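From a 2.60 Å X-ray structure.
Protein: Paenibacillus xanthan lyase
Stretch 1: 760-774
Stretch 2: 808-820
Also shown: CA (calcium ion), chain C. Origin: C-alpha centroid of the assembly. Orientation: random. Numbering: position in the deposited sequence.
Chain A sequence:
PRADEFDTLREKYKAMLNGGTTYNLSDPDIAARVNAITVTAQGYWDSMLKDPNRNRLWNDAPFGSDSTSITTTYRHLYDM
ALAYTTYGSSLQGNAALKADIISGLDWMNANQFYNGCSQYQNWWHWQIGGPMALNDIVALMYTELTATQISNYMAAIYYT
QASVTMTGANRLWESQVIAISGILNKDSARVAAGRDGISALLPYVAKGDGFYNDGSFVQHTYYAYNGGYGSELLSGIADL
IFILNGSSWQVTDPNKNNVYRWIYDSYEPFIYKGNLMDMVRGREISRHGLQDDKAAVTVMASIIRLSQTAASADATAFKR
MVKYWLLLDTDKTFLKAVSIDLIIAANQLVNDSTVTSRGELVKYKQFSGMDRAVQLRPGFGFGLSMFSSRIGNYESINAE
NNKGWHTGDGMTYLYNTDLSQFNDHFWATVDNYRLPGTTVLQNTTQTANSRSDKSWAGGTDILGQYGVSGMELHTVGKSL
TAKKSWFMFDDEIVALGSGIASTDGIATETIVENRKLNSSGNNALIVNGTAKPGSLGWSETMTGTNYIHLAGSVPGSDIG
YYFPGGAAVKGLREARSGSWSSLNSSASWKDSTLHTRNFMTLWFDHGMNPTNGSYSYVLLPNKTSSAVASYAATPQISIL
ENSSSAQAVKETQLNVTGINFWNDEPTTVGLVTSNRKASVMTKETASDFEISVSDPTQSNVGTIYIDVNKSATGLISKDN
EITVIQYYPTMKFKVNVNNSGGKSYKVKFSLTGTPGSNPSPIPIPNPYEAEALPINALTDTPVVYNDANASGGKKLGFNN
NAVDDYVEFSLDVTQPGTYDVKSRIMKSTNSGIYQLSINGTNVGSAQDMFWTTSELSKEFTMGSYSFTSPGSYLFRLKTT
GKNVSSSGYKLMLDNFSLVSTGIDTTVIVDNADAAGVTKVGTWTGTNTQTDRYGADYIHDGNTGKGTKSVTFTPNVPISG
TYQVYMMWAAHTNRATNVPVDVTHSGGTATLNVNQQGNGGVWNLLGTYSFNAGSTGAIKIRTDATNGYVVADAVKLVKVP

Stretch 1 760-774: SPIPIPNPYEAEALP
Stretch 2, residues 808-820: EFSLDVTQPGTYD

Residues 760-774 and 808-820 run in opposite directions, with Ile764 by Thr814 and Pro774 by Ser810 (CA to CA 5.7 Å in each pair); ten residues of the first stretch span what four cover in the second, so the pairing is not a regular ladder. The first stretch is mostly loop, with a short strand at 768-769 and a 3-10 segment at 770-771; the second is a strand to Val813, a turn, and a strand from Gly817.

At one end, Ile762 O accepts two hydrogen bonds. Thr814, with chi1 p (65°), gives OG1 to it at 2.6 Å, and Gln815 (chi1 m, chi2 m, chi3 -28°) folds NE2 to the same Ile762 O at 2.8 Å, nearly linear at 168°. Pro761, Pro763 and Pro765 have no amide hydrogen to donate; the Ile762 carbonyl accepts from both side chains. One water accepts from Ile762 N (2.6 Å) and weakly from Gln815 NE2 (3.3 Å).

Ile764, m,m, points CB sideways, yet its end reaches inward: Ile764 CD1 lies 4.2 Å from Val813 CG1, and Ile764 CG1 4.0 Å from Tyr819 CZ. Tyr819 (chi1 m, chi2 -82°) is anchored as its OH donates to Gln815 O at 2.6 Å.

Tyr768 points toward the strand with chi1 -70° and chi2 87°; the peptide bond before Pro767 is cis. The long side chain of Tyr768 carries OH to Asp812 O, a 2.7 Å hydrogen bond near the ring plane, while Leu811 (m,p) sets CD2 over one face, 3.9 Å from the Tyr768 ring centroid. Leu773 (m,t) extends this packing: its CD1 is 3.8 Å from Leu811 CD1, and its CB is 3.7 Å from CD1 of Phe809 (chi1 m, chi2 -90°).

Backbone pairing closes this end: Ser810 N donates to Pro774 O at 3.0 Å. Glu769 OE2 (2.5 Å) and Glu771 OE1 and OE2 (2.6 and 2.3 Å) bind the calcium ion CA, with further ligands from elsewhere in the structure.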

ATOM      1  N   SER A 760      16.415 -27.858   6.863  1.00 25.06           N
ATOM      2  CA  SER A 760      16.848 -28.198   8.205  1.00 27.28           C
ATOM      3  C   SER A 760      16.174 -27.214   9.144  1.00 25.98           C
ATOM      4  O   SER A 760      15.947 -26.056   8.774  1.00 24.28           O
ATOM      5  CB  SER A 760      18.371 -28.108   8.327  1.00 27.66           C
ATOM      6  OG  SER A 760      19.007 -28.897   7.338  1.00 37.28           O
ATOM      7  N   PRO A 761      15.828 -27.678  10.350  1.00 22.97           N
ATOM      8  CA  PRO A 761      15.288 -26.795  11.388  1.00 20.05           C
ATOM      9  C   PRO A 761      16.163 -25.558  11.555  1.00 21.45           C
ATOM     10  O   PRO A 761      17.374 -25.634  11.383  1.00 28.46           O
ATOM     11  CB  PRO A 761      15.312 -27.671  12.654  1.00 24.16           C
ATOM     12  CG  PRO A 761      16.040 -28.971  12.260  1.00 19.69           C
ATOM     13  CD  PRO A 761      15.880 -29.084  10.782  1.00 26.26           C
ATOM     14  N   ILE A 762      15.549 -24.421  11.852  1.00 23.85           N
ATOM     15  CA  ILE A 762      16.273 -23.161  11.942  1.00 23.43           C
ATOM     16  C   ILE A 762      16.551 -22.850  13.402  1.00 24.78           C
ATOM     17  O   ILE A 762      15.650 -22.449  14.136  1.00 28.55           O
ATOM     18  CB  ILE A 762      15.459 -22.006  11.318  1.00 26.10           C
ATOM     19  CG1 ILE A 762      15.174 -22.288   9.843  1.00 23.02           C
ATOM     20  CG2 ILE A 762      16.182 -20.677  11.470  1.00 21.28           C
ATOM     21  CD1 ILE A 762      14.413 -21.173   9.157  1.00 26.70           C
ATOM     22  N   PRO A 763      17.804 -23.041  13.838  1.00 29.13           N
ATOM     23  CA  PRO A 763      18.122 -22.863  15.263  1.00 25.75           C
ATOM     24  C   PRO A 763      18.045 -21.395  15.669  1.00 25.80           C
ATOM     25  O   PRO A 763      17.971 -20.526  14.791  1.00 24.32           O
ATOM     26  CB  PRO A 763      19.556 -23.381  15.366  1.00 22.96           C
ATOM     27  CG  PRO A 763      20.122 -23.188  13.998  1.00 17.86           C
ATOM     28  CD  PRO A 763      18.991 -23.381  13.034  1.00 22.78           C
ATOM     29  N   ILE A 764      18.043 -21.126  16.972  1.00 20.62           N
ATOM     30  CA  ILE A 764      17.999 -19.752  17.459  1.00 21.35           C
ATOM     31  C   ILE A 764      19.241 -19.002  16.997  1.00 25.17           C
ATOM     32  O   ILE A 764      20.354 -19.345  17.381  1.00 33.10           O
ATOM     33  CB  ILE A 764      17.927 -19.706  18.987  1.00 18.70           C
ATOM     34  CG1 ILE A 764      16.673 -20.428  19.485  1.00 21.30           C
ATOM     35  CG2 ILE A 764      17.966 -18.280  19.475  1.00 20.72           C
ATOM     36  CD1 ILE A 764      15.368 -19.843  18.958  1.00 26.20           C
ATOM     37  N   PRO A 765      19.055 -17.972  16.161  1.00 28.40           N
ATOM     38  CA  PRO A 765      20.180 -17.245  15.557  1.00 25.45           C
ATOM     39  C   PRO A 765      21.017 -16.449  16.561  1.00 25.63           C
ATOM     40  O   PRO A 765      21.143 -15.236  16.418  1.00 33.91           O
ATOM     41  CB  PRO A 765      19.486 -16.290  14.579  1.00 25.71           C
ATOM     42  CG  PRO A 765      18.138 -16.094  15.146  1.00 24.13           C
ATOM     43  CD  PRO A 765      17.756 -17.424  15.735  1.00 24.36           C
ATOM     44  N   ASN A 766      21.587 -17.123  17.552  1.00 28.32           N
ATOM     45  CA  ASN A 766      22.437 -16.466  18.540  1.00 30.10           C
ATOM     46  C   ASN A 766      23.812 -16.139  17.975  1.00 27.87           C
ATOM     47  O   ASN A 766      24.390 -16.948  17.254  1.00 30.24           O
ATOM     48  CB  ASN A 766      22.582 -17.342  19.792  1.00 28.85           C
ATOM     49  CG  ASN A 766      21.358 -17.278  20.697  1.00 33.58           C
ATOM     50  OD1 ASN A 766      20.758 -16.214  20.878  1.00 33.26           O
ATOM     51  ND2 ASN A 766      20.986 -18.418  21.272  1.00 24.02           N
ATOM     52  N   PRO A 767      24.332 -14.938  18.283  1.00 30.36           N
ATOM     53  CA  PRO A 767      23.619 -13.905  19.044  1.00 30.45           C
ATOM     54  C   PRO A 767      22.778 -13.007  18.132  1.00 29.55           C
ATOM     55  O   PRO A 767      23.051 -12.919  16.932  1.00 32.97           O
ATOM     56  CB  PRO A 767      24.758 -13.096  19.666  1.00 24.06           C
ATOM     57  CG  PRO A 767      25.844 -13.176  18.649  1.00 28.44           C
ATOM     58  CD  PRO A 767      25.725 -14.541  17.992  1.00 20.92           C
ATOM     59  N   TYR A 768      21.757 -12.369  18.698  1.00 23.34           N
ATOM     60  CA  TYR A 768      20.967 -11.392  17.970  1.00 22.72           C
ATOM     61  C   TYR A 768      21.698 -10.062  18.095  1.00 25.37           C
ATOM     62  O   TYR A 768      21.609  -9.411  19.133  1.00 27.43           O
ATOM     63  CB  TYR A 768      19.589 -11.236  18.614  1.00 25.91           C
ATOM     64  CG  TYR A 768      18.638 -12.410  18.481  1.00 23.97           C
ATOM     65  CD1 TYR A 768      18.655 -13.457  19.396  1.00 26.97           C
ATOM     66  CD2 TYR A 768      17.687 -12.442  17.473  1.00 23.43           C
ATOM     67  CE1 TYR A 768      17.771 -14.516  19.288  1.00 24.49           C
ATOM     68  CE2 TYR A 768      16.801 -13.492  17.358  1.00 21.15           C
ATOM     69  CZ  TYR A 768      16.850 -14.526  18.266  1.00 25.54           C
ATOM     70  OH  TYR A 768      15.967 -15.573  18.149  1.00 25.86           O
ATOM     71  N   GLU A 769      22.429  -9.656  17.061  1.00 24.73           N
ATOM     72  CA  GLU A 769      23.215  -8.425  17.142  1.00 24.45           C
ATOM     73  C   GLU A 769      22.341  -7.186  17.200  1.00 28.78           C
ATOM     74  O   GLU A 769      21.542  -6.937  16.295  1.00 29.09           O
ATOM     75  CB  GLU A 769      24.186  -8.323  15.968  1.00 27.45           C
ATOM     76  CG  GLU A 769      25.109  -9.520  15.847  1.00 21.06           C
ATOM     77  CD  GLU A 769      26.199  -9.536  16.908  1.00 25.96           C
ATOM     78  OE1 GLU A 769      27.128 -10.356  16.775  1.00 31.78           O
ATOM     79  OE2 GLU A 769      26.141  -8.734  17.868  1.00 26.54           O
ATOM     80  N   ALA A 770      22.504  -6.413  18.271  1.00 27.12           N
ATOM     81  CA  ALA A 770      21.704  -5.217  18.495  1.00 24.90           C
ATOM     82  C   ALA A 770      21.809  -4.270  17.307  1.00 23.25           C
ATOM     83  O   ALA A 770      20.814  -3.714  16.855  1.00 23.71           O
ATOM     84  CB  ALA A 770      22.149  -4.520  19.767  1.00 29.68           C
ATOM     85  N   GLU A 771      23.022  -4.117  16.789  1.00 22.59           N
ATOM     86  CA  GLU A 771      23.272  -3.223  15.668  1.00 25.33           C
ATOM     87  C   GLU A 771      22.536  -3.616  14.388  1.00 25.05           C
ATOM     88  O   GLU A 771      22.531  -2.858  13.426  1.00 24.44           O
ATOM     89  CB  GLU A 771      24.774  -3.140  15.376  1.00 28.33           C
ATOM     90  CG  GLU A 771      25.390  -4.437  14.865  1.00 24.98           C
ATOM     91  CD  GLU A 771      26.077  -5.228  15.972  1.00 27.48           C
ATOM     92  OE1 GLU A 771      26.947  -6.076  15.658  1.00 21.59           O
ATOM     93  OE2 GLU A 771      25.747  -4.984  17.151  1.00 24.65           O
ATOM     94  N   ALA A 772      21.929  -4.798  14.358  1.00 26.84           N
ATOM     95  CA  ALA A 772      21.263  -5.252  13.140  1.00 25.50           C
ATOM     96  C   ALA A 772      19.809  -5.639  13.383  1.00 29.39           C
ATOM     97  O   ALA A 772      19.184  -6.321  12.560  1.00 27.78           O
ATOM     98  CB  ALA A 772      22.027  -6.407  12.506  1.00 17.95           C
ATOM     99  N   LEU A 773      19.268  -5.190  14.507  1.00 21.64           N
ATOM    100  CA  LEU A 773      17.896  -5.512  14.858  1.00 21.61           C
ATOM    101  C   LEU A 773      16.936  -4.417  14.423  1.00 25.86           C
ATOM    102  O   LEU A 773      17.155  -3.241  14.711  1.00 21.79           O
ATOM    103  CB  LEU A 773      17.777  -5.743  16.361  1.00 23.08           C
ATOM    104  CG  LEU A 773      18.338  -7.081  16.823  1.00 24.46           C
ATOM    105  CD1 LEU A 773      18.300  -7.184  18.346  1.00 25.38           C
ATOM    106  CD2 LEU A 773      17.553  -8.213  16.164  1.00 25.18           C
ATOM    107  N   PRO A 774      15.869  -4.806  13.717  1.00 24.97           N
ATOM    108  CA  PRO A 774      14.819  -3.860  13.330  1.00 25.10           C
ATOM    109  C   PRO A 774      14.210  -3.254  14.578  1.00 25.46           C
ATOM    110  O   PRO A 774      13.960  -3.983  15.544  1.00 25.30           O
ATOM    111  CB  PRO A 774      13.793  -4.739  12.603  1.00 24.64           C
ATOM    112  CG  PRO A 774      14.106  -6.146  13.039  1.00 24.50           C
ATOM    113  CD  PRO A 774      15.579  -6.182  13.278  1.00 19.98           C
ATOM    114  N   GLU A 808      12.611  -0.497  21.566  1.00 22.70           N
ATOM    115  CA  GLU A 808      11.940  -1.776  21.434  1.00 23.34           C
ATOM    116  C   GLU A 808      12.379  -2.439  20.130  1.00 23.55           C
ATOM    117  O   GLU A 808      12.245  -1.852  19.049  1.00 25.99           O
ATOM    118  CB  GLU A 808      10.421  -1.574  21.480  1.00 24.81           C
ATOM    119  CG  GLU A 808       9.598  -2.850  21.397  1.00 27.30           C
ATOM    120  CD  GLU A 808       8.114  -2.599  21.606  1.00 26.51           C
ATOM    121  OE1 GLU A 808       7.619  -2.871  22.724  1.00 30.70           O
ATOM    122  OE2 GLU A 808       7.444  -2.132  20.658  1.00 22.05           O
ATOM    123  N   PHE A 809      12.925  -3.647  20.239  1.00 19.26           N
ATOM    124  CA  PHE A 809      13.444  -4.360  19.077  1.00 18.09           C
ATOM    125  C   PHE A 809      12.510  -5.492  18.662  1.00 19.93           C
ATOM    126  O   PHE A 809      11.680  -5.944  19.448  1.00 20.58           O
ATOM    127  CB  PHE A 809      14.816  -4.958  19.379  1.00 15.85           C
ATOM    128  CG  PHE A 809      15.831  -3.968  19.861  1.00 17.85           C
ATOM    129  CD1 PHE A 809      16.641  -3.292  18.958  1.00 22.87           C
ATOM    130  CD2 PHE A 809      16.008  -3.741  21.220  1.00 18.14           C
ATOM    131  CE1 PHE A 809      17.598  -2.385  19.396  1.00 18.34           C
ATOM    132  CE2 PHE A 809      16.968  -2.848  21.669  1.00 19.88           C
ATOM    133  CZ  PHE A 809      17.765  -2.169  20.752  1.00 19.33           C
ATOM    134  N   SER A 810      12.664  -5.962  17.429  1.00 16.76           N
ATOM    135  CA  SER A 810      11.942  -7.145  16.991  1.00 20.59           C
ATOM    136  C   SER A 810      12.920  -8.271  16.690  1.00 21.72           C
ATOM    137  O   SER A 810      13.799  -8.136  15.843  1.00 20.56           O
ATOM    138  CB  SER A 810      11.082  -6.851  15.763  1.00 22.88           C
ATOM    139  OG  SER A 810      10.343  -8.004  15.401  1.00 21.71           O
ATOM    140  N   LEU A 811      12.758  -9.382  17.402  1.00 23.40           N
ATOM    141  CA  LEU A 811      13.628 -10.539  17.253  1.00 19.52           C
ATOM    142  C   LEU A 811      12.831 -11.714  16.706  1.00 21.89           C
ATOM    143  O   LEU A 811      11.698 -11.962  17.132  1.00 22.66           O
ATOM    144  CB  LEU A 811      14.240 -10.927  18.602  1.00 23.63           C
ATOM    145  CG  LEU A 811      15.369 -10.087  19.216  1.00 25.47           C
ATOM    146  CD1 LEU A 811      14.944  -8.638  19.486  1.00 18.54           C
ATOM    147  CD2 LEU A 811      15.869 -10.754  20.501  1.00 16.00           C
ATOM    148  N   ASP A 812      13.420 -12.434  15.759  1.00 18.70           N
ATOM    149  CA  ASP A 812      12.796 -13.639  15.233  1.00 23.72           C
ATOM    150  C   ASP A 812      13.175 -14.853  16.092  1.00 25.82           C
ATOM    151  O   ASP A 812      14.291 -15.366  15.996  1.00 24.23           O
ATOM    152  CB  ASP A 812      13.222 -13.864  13.782  1.00 21.84           C
ATOM    153  CG  ASP A 812      12.426 -14.962  13.102  1.00 22.64           C
ATOM    154  OD1 ASP A 812      11.615 -15.630  13.788  1.00 23.24           O
ATOM    155  OD2 ASP A 812      12.619 -15.163  11.881  1.00 16.91           O
ATOM    156  N   VAL A 813      12.248 -15.302  16.935  1.00 20.99           N
ATOM    157  CA  VAL A 813      12.470 -16.492  17.751  1.00 19.62           C
ATOM    158  C   VAL A 813      12.015 -17.720  16.964  1.00 22.16           C
ATOM    159  O   VAL A 813      10.821 -18.037  16.908  1.00 18.57           O
ATOM    160  CB  VAL A 813      11.721 -16.404  19.092  1.00 20.93           C
ATOM    161  CG1 VAL A 813      11.962 -17.662  19.938  1.00 17.51           C
ATOM    162  CG2 VAL A 813      12.140 -15.146  19.846  1.00 18.05           C
ATOM    163  N   THR A 814      12.981 -18.409  16.364  1.00 20.72           N
ATOM    164  CA  THR A 814      12.705 -19.423  15.348  1.00 20.82           C
ATOM    165  C   THR A 814      12.313 -20.791  15.891  1.00 22.81           C
ATOM    166  O   THR A 814      11.872 -21.654  15.133  1.00 24.94           O
ATOM    167  CB  THR A 814      13.915 -19.606  14.431  1.00 25.74           C
ATOM    168  OG1 THR A 814      15.007 -20.136  15.192  1.00 24.35           O
ATOM    169  CG2 THR A 814      14.324 -18.265  13.821  1.00 25.85           C
ATOM    170  N   GLN A 815      12.492 -20.994  17.194  1.00 25.66           N
ATOM    171  CA  GLN A 815      12.137 -22.258  17.838  1.00 26.48           C
ATOM    172  C   GLN A 815      11.375 -21.976  19.119  1.00 26.39           C
ATOM    173  O   GLN A 815      11.898 -21.324  20.022  1.00 28.26           O
ATOM    174  CB  GLN A 815      13.387 -23.089  18.166  1.00 17.87           C
ATOM    175  CG  GLN A 815      14.192 -23.505  16.953  1.00 17.74           C
ATOM    176  CD  GLN A 815      13.399 -24.403  16.023  1.00 20.87           C
ATOM    177  OE1 GLN A 815      12.503 -25.129  16.455  1.00 25.30           O
ATOM    178  NE2 GLN A 815      13.728 -24.361  14.739  1.00 20.74           N
ATOM    179  N   PRO A 816      10.136 -22.472  19.207  1.00 25.61           N
ATOM    180  CA  PRO A 816       9.359 -22.287  20.434  1.00 25.12           C
ATOM    181  C   PRO A 816      10.072 -22.930  21.614  1.00 23.50           C
ATOM    182  O   PRO A 816      10.704 -23.969  21.449  1.00 27.27           O
ATOM    183  CB  PRO A 816       8.051 -23.029  20.137  1.00 22.77           C
ATOM    184  CG  PRO A 816       8.397 -23.998  19.057  1.00 21.17           C
ATOM    185  CD  PRO A 816       9.443 -23.327  18.229  1.00 22.38           C
ATOM    186  N   GLY A 817       9.978 -22.305  22.781  1.00 20.32           N
ATOM    187  CA  GLY A 817      10.552 -22.853  23.990  1.00 17.71           C
ATOM    188  C   GLY A 817      10.592 -21.811  25.086  1.00 26.35           C
ATOM    189  O   GLY A 817      10.197 -20.663  24.878  1.00 27.12           O
ATOM    190  N   THR A 818      11.057 -22.213  26.263  1.00 23.51           N
ATOM    191  CA  THR A 818      11.306 -21.270  27.341  1.00 23.78           C
ATOM    192  C   THR A 818      12.794 -20.949  27.405  1.00 27.47           C
ATOM    193  O   THR A 818      13.614 -21.812  27.699  1.00 30.88           O
ATOM    194  CB  THR A 818      10.839 -21.828  28.689  1.00 26.14           C
ATOM    195  OG1 THR A 818       9.414 -21.968  28.675  1.00 25.72           O
ATOM    196  CG2 THR A 818      11.243 -20.898  29.823  1.00 20.07           C
ATOM    197  N   TYR A 819      13.145 -19.704  27.116  1.00 29.59           N
ATOM    198  CA  TYR A 819      14.547 -19.323  27.064  1.00 25.06           C
ATOM    199  C   TYR A 819      14.913 -18.318  28.148  1.00 34.99           C
ATOM    200  O   TYR A 819      14.131 -17.432  28.505  1.00 32.22           O
ATOM    201  CB  TYR A 819      14.909 -18.755  25.684  1.00 22.87           C
ATOM    202  CG  TYR A 819      14.655 -19.705  24.537  1.00 25.80           C
ATOM    203  CD1 TYR A 819      15.569 -20.700  24.213  1.00 26.95           C
ATOM    204  CD2 TYR A 819      13.498 -19.611  23.779  1.00 22.63           C
ATOM    205  CE1 TYR A 819      15.335 -21.572  23.168  1.00 24.84           C
ATOM    206  CE2 TYR A 819      13.256 -20.479  22.729  1.00 20.51           C
ATOM    207  CZ  TYR A 819      14.174 -21.455  22.428  1.00 23.93           C
ATOM    208  OH  TYR A 819      13.926 -22.315  21.381  1.00 29.53           O
ATOM    209  N   ASP A 820      16.118 -18.479  28.675  1.00 37.82           N
ATOM    210  CA  ASP A 820      16.707 -17.501  29.565  1.00 32.39           C
ATOM    211  C   ASP A 820      17.247 -16.371  28.679  1.00 33.11           C
ATOM    212  O   ASP A 820      18.021 -16.616  27.751  1.00 29.61           O
ATOM    213  CB  ASP A 820      17.825 -18.177  30.360  1.00 36.20           C
ATOM    214  CG  ASP A 820      18.227 -17.399  31.586  1.00 50.90           C
ATOM    215  OD1 ASP A 820      17.434 -16.546  32.037  1.00 49.56           O
ATOM    216  OD2 ASP A 820      19.337 -17.652  32.102  1.00 58.82           O
TER
HETATM  217 CA    CA C1102      27.102  -6.417  18.252  1.00 24.30          CA
HETATM  218  O   HOH W   1      12.992 -24.327  11.515  1.00 20.86           O